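Local coordinates for protein N2b-titin isoform (Homo sapiens, PDB 1YA5) that is a giant muscle protein whose N-terminal pair of immunoglobulin domains binds telethonin, consistent with anchoring at the sarcomeric Z-disc, at residues P6-P11 against A27-F32. Residues are numbered along the deposited sequence; the frame is centred on the assembly and turned at random.
Sequences PTFTQP and AHISGF
A classic beta bulge interrupts the pairing of the first strand of an I-set immunoglobulin domain with strand 23-32. The strands run antiparallel; strand 4-8 is the outermost of its sheet within this chain, and telethonin packs against it. Thr7 and Ser30 form a hydrogen-bonded pair: Thr7 N donates to Ser30 O at 2.8 Å, in the carbonyl plane, and Ser30 N returns a bond to Thr7 O. At the bulge Thr9 and Gln10 both face His28. Gln10 N reaches His28 O at 3.3 Å, well tilted from that carbonyl plane, while Thr9 N makes only a weak, bent bond (122° at the hydrogen) to the same oxygen. His28 N answers with a straighter bond to a lone pair of Gln10 O, 2.9 Å long. Phe8 and Ile29 lie side by side and point into the sandwich. With CG anti to the carbonyl carbon (chi1 -59°), the Phe8 ring brings CD2 to 3.6 Å from Ile29 CG1 and CE2 to 3.8 Å from Ile29 CD1. Phe8 CD2 also lies 4.3 Å from Ala27 CB. Leu80 of the facing sheet packs on Ile29, and Ala89 and Ser91 pack on Phe8. An alanine here in place of Phe8 would lack the ring and would probably leave a gap beside Ile29 and Ala27. Thr7 points to the face opposite Phe8, and its OG1 bonds to Glu12 of the telethonin chain; the same carboxylate accepts the backbone N of Phe8 at the outer edge of the strand. Ser30 OG touches two methyls, Thr7 CG2 at 3.5 Å and Thr9 CG2 at 3.4 Å.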
ATOM      1  N   PRO A   6      -6.088   5.914 -32.023  1.00 43.96           N
ATOM      2  CA  PRO A   6      -5.734   6.293 -30.677  1.00 42.43           C
ATOM      3  C   PRO A   6      -5.166   5.093 -29.950  1.00 43.53           C
ATOM      4  O   PRO A   6      -5.716   3.998 -30.040  1.00 45.45           O
ATOM      5  CB  PRO A   6      -7.086   6.662 -30.064  1.00 41.13           C
ATOM      6  CG  PRO A   6      -7.978   6.900 -31.200  1.00 36.71           C
ATOM      7  CD  PRO A   6      -7.544   5.956 -32.237  1.00 39.91           C
ATOM      8  N   THR A   7      -4.088   5.284 -29.217  1.00 40.88           N
ATOM      9  CA  THR A   7      -3.601   4.197 -28.414  1.00 42.87           C
ATOM     10  C   THR A   7      -2.979   4.670 -27.111  1.00 43.92           C
ATOM     11  O   THR A   7      -2.234   5.649 -27.088  1.00 51.63           O
ATOM     12  CB  THR A   7      -2.636   3.337 -29.208  1.00 43.48           C
ATOM     13  OG1 THR A   7      -2.211   2.263 -28.375  1.00 43.60           O
ATOM     14  CG2 THR A   7      -1.396   4.146 -29.658  1.00 40.76           C
ATOM     15  N   PHE A   8      -3.283   4.009 -26.007  1.00 43.54           N
ATOM     16  CA  PHE A   8      -2.654   4.437 -24.766  1.00 41.52           C
ATOM     17  C   PHE A   8      -1.194   4.009 -24.741  1.00 46.61           C
ATOM     18  O   PHE A   8      -0.887   2.835 -24.653  1.00 44.59           O
ATOM     19  CB  PHE A   8      -3.413   3.951 -23.537  1.00 41.92           C
ATOM     20  CG  PHE A   8      -4.858   4.425 -23.478  1.00 50.71           C
ATOM     21  CD1 PHE A   8      -5.889   3.620 -23.940  1.00 46.04           C
ATOM     22  CD2 PHE A   8      -5.183   5.672 -22.967  1.00 48.15           C
ATOM     23  CE1 PHE A   8      -7.220   4.043 -23.879  1.00 47.96           C
ATOM     24  CE2 PHE A   8      -6.514   6.096 -22.916  1.00 50.29           C
ATOM     25  CZ  PHE A   8      -7.532   5.277 -23.371  1.00 43.45           C
ATOM     26  N   THR A   9      -0.281   4.968 -24.837  1.00 44.35           N
ATOM     27  CA  THR A   9       1.112   4.651 -24.611  1.00 44.79           C
ATOM     28  C   THR A   9       1.381   4.465 -23.125  1.00 41.33           C
ATOM     29  O   THR A   9       2.213   3.671 -22.728  1.00 45.19           O
ATOM     30  CB  THR A   9       2.044   5.693 -25.250  1.00 41.74           C
ATOM     31  OG1 THR A   9       1.833   6.966 -24.639  1.00 45.45           O
ATOM     32  CG2 THR A   9       1.693   5.832 -26.699  1.00 38.09           C
ATOM     33  N   GLN A  10       0.654   5.176 -22.288  1.00 43.33           N
ATOM     34  CA  GLN A  10       0.566   4.756 -20.900  1.00 45.63           C
ATOM     35  C   GLN A  10      -0.846   4.849 -20.361  1.00 44.07           C
ATOM     36  O   GLN A  10      -1.394   5.931 -20.233  1.00 45.14           O
ATOM     37  CB  GLN A  10       1.487   5.579 -20.037  1.00 49.09           C
ATOM     38  CG  GLN A  10       0.871   5.896 -18.707  1.00 49.07           C
ATOM     39  CD  GLN A  10       1.910   6.008 -17.619  1.00 50.76           C
ATOM     40  OE1 GLN A  10       1.636   6.542 -16.547  1.00 53.55           O
ATOM     41  NE2 GLN A  10       3.112   5.509 -17.891  1.00 47.92           N
ATOM     42  N   PRO A  11      -1.430   3.704 -20.024  1.00 46.27           N
ATOM     43  CA  PRO A  11      -2.835   3.633 -19.612  1.00 45.62           C
ATOM     44  C   PRO A  11      -3.045   4.225 -18.226  1.00 48.33           C
ATOM     45  O   PRO A  11      -2.074   4.542 -17.547  1.00 48.65           O
ATOM     46  CB  PRO A  11      -3.140   2.129 -19.583  1.00 45.75           C
ATOM     47  CG  PRO A  11      -1.893   1.432 -19.959  1.00 50.09           C
ATOM     48  CD  PRO A  11      -0.749   2.401 -20.007  1.00 43.51           C
ATOM     49  N   ALA A  27      -3.089   9.807 -18.065  1.00 51.07           N
ATOM     50  CA  ALA A  27      -2.788   8.830 -19.118  1.00 50.69           C
ATOM     51  C   ALA A  27      -2.115   9.515 -20.299  1.00 50.62           C
ATOM     52  O   ALA A  27      -2.248  10.726 -20.482  1.00 45.61           O
ATOM     53  CB  ALA A  27      -4.052   8.138 -19.590  1.00 41.23           C
ATOM     54  N   HIS A  28      -1.402   8.734 -21.105  1.00 50.59           N
ATOM     55  CA  HIS A  28      -0.837   9.249 -22.335  1.00 51.28           C
ATOM     56  C   HIS A  28      -1.441   8.514 -23.526  1.00 51.71           C
ATOM     57  O   HIS A  28      -1.473   7.284 -23.552  1.00 53.65           O
ATOM     58  CB  HIS A  28       0.680   9.131 -22.321  1.00 52.63           C
ATOM     59  CG  HIS A  28       1.371  10.219 -23.083  1.00 57.47           C
ATOM     60  ND1 HIS A  28       1.880  11.349 -22.476  1.00 63.58           N
ATOM     61  CD2 HIS A  28       1.641  10.349 -24.405  1.00 62.94           C
ATOM     62  CE1 HIS A  28       2.444  12.122 -23.390  1.00 56.57           C
ATOM     63  NE2 HIS A  28       2.313  11.537 -24.569  1.00 53.18           N
ATOM     64  N   ILE A  29      -1.941   9.284 -24.491  1.00 49.57           N
ATOM     65  CA  ILE A  29      -2.627   8.760 -25.663  1.00 47.40           C
ATOM     66  C   ILE A  29      -1.964   9.338 -26.890  1.00 50.44           C
ATOM     67  O   ILE A  29      -1.591  10.506 -26.897  1.00 49.40           O
ATOM     68  CB  ILE A  29      -4.055   9.278 -25.698  1.00 46.82           C
ATOM     69  CG1 ILE A  29      -4.793   8.892 -24.420  1.00 51.48           C
ATOM     70  CG2 ILE A  29      -4.764   8.750 -26.903  1.00 48.38           C
ATOM     71  CD1 ILE A  29      -6.088   9.646 -24.225  1.00 53.81           C
ATOM     72  N   SER A  30      -1.803   8.539 -27.932  1.00 49.87           N
ATOM     73  CA  SER A  30      -1.327   9.095 -29.182  1.00 48.04           C
ATOM     74  C   SER A  30      -2.285   8.709 -30.283  1.00 49.73           C
ATOM     75  O   SER A  30      -3.078   7.788 -30.117  1.00 48.98           O
ATOM     76  CB  SER A  30       0.082   8.622 -29.496  1.00 47.09           C
ATOM     77  OG  SER A  30       0.157   7.228 -29.374  1.00 46.62           O
ATOM     78  N   GLY A  31      -2.240   9.437 -31.394  1.00 47.90           N
ATOM     79  CA  GLY A  31      -3.027   9.068 -32.552  1.00 48.52           C
ATOM     80  C   GLY A  31      -3.375  10.260 -33.397  1.00 47.10           C
ATOM     81  O   GLY A  31      -3.392  11.377 -32.904  1.00 54.55           O
ATOM     82  N   PHE A  32      -3.661  10.019 -34.668  1.00 47.69           N
ATOM     83  CA  PHE A  32      -3.814  11.089 -35.622  1.00 47.48           C
ATOM     84  C   PHE A  32      -5.040  10.845 -36.490  1.00 48.82           C
ATOM     85  O   PHE A  32      -5.221   9.760 -37.037  1.00 48.96           O
ATOM     86  CB  PHE A  32      -2.561  11.190 -36.485  1.00 48.86           C
ATOM     87  CG  PHE A  32      -2.287  12.573 -37.004  1.00 50.89           C
ATOM     88  CD1 PHE A  32      -1.492  13.452 -36.283  1.00 57.63           C
ATOM     89  CD2 PHE A  32      -2.807  12.988 -38.220  1.00 54.19           C
ATOM     90  CE1 PHE A  32      -1.223  14.735 -36.760  1.00 61.33           C
ATOM     91  CE2 PHE A  32      -2.543  14.263 -38.716  1.00 57.66           C
ATOM     92  CZ  PHE A  32      -1.746  15.142 -37.984  1.00 55.51           C
TER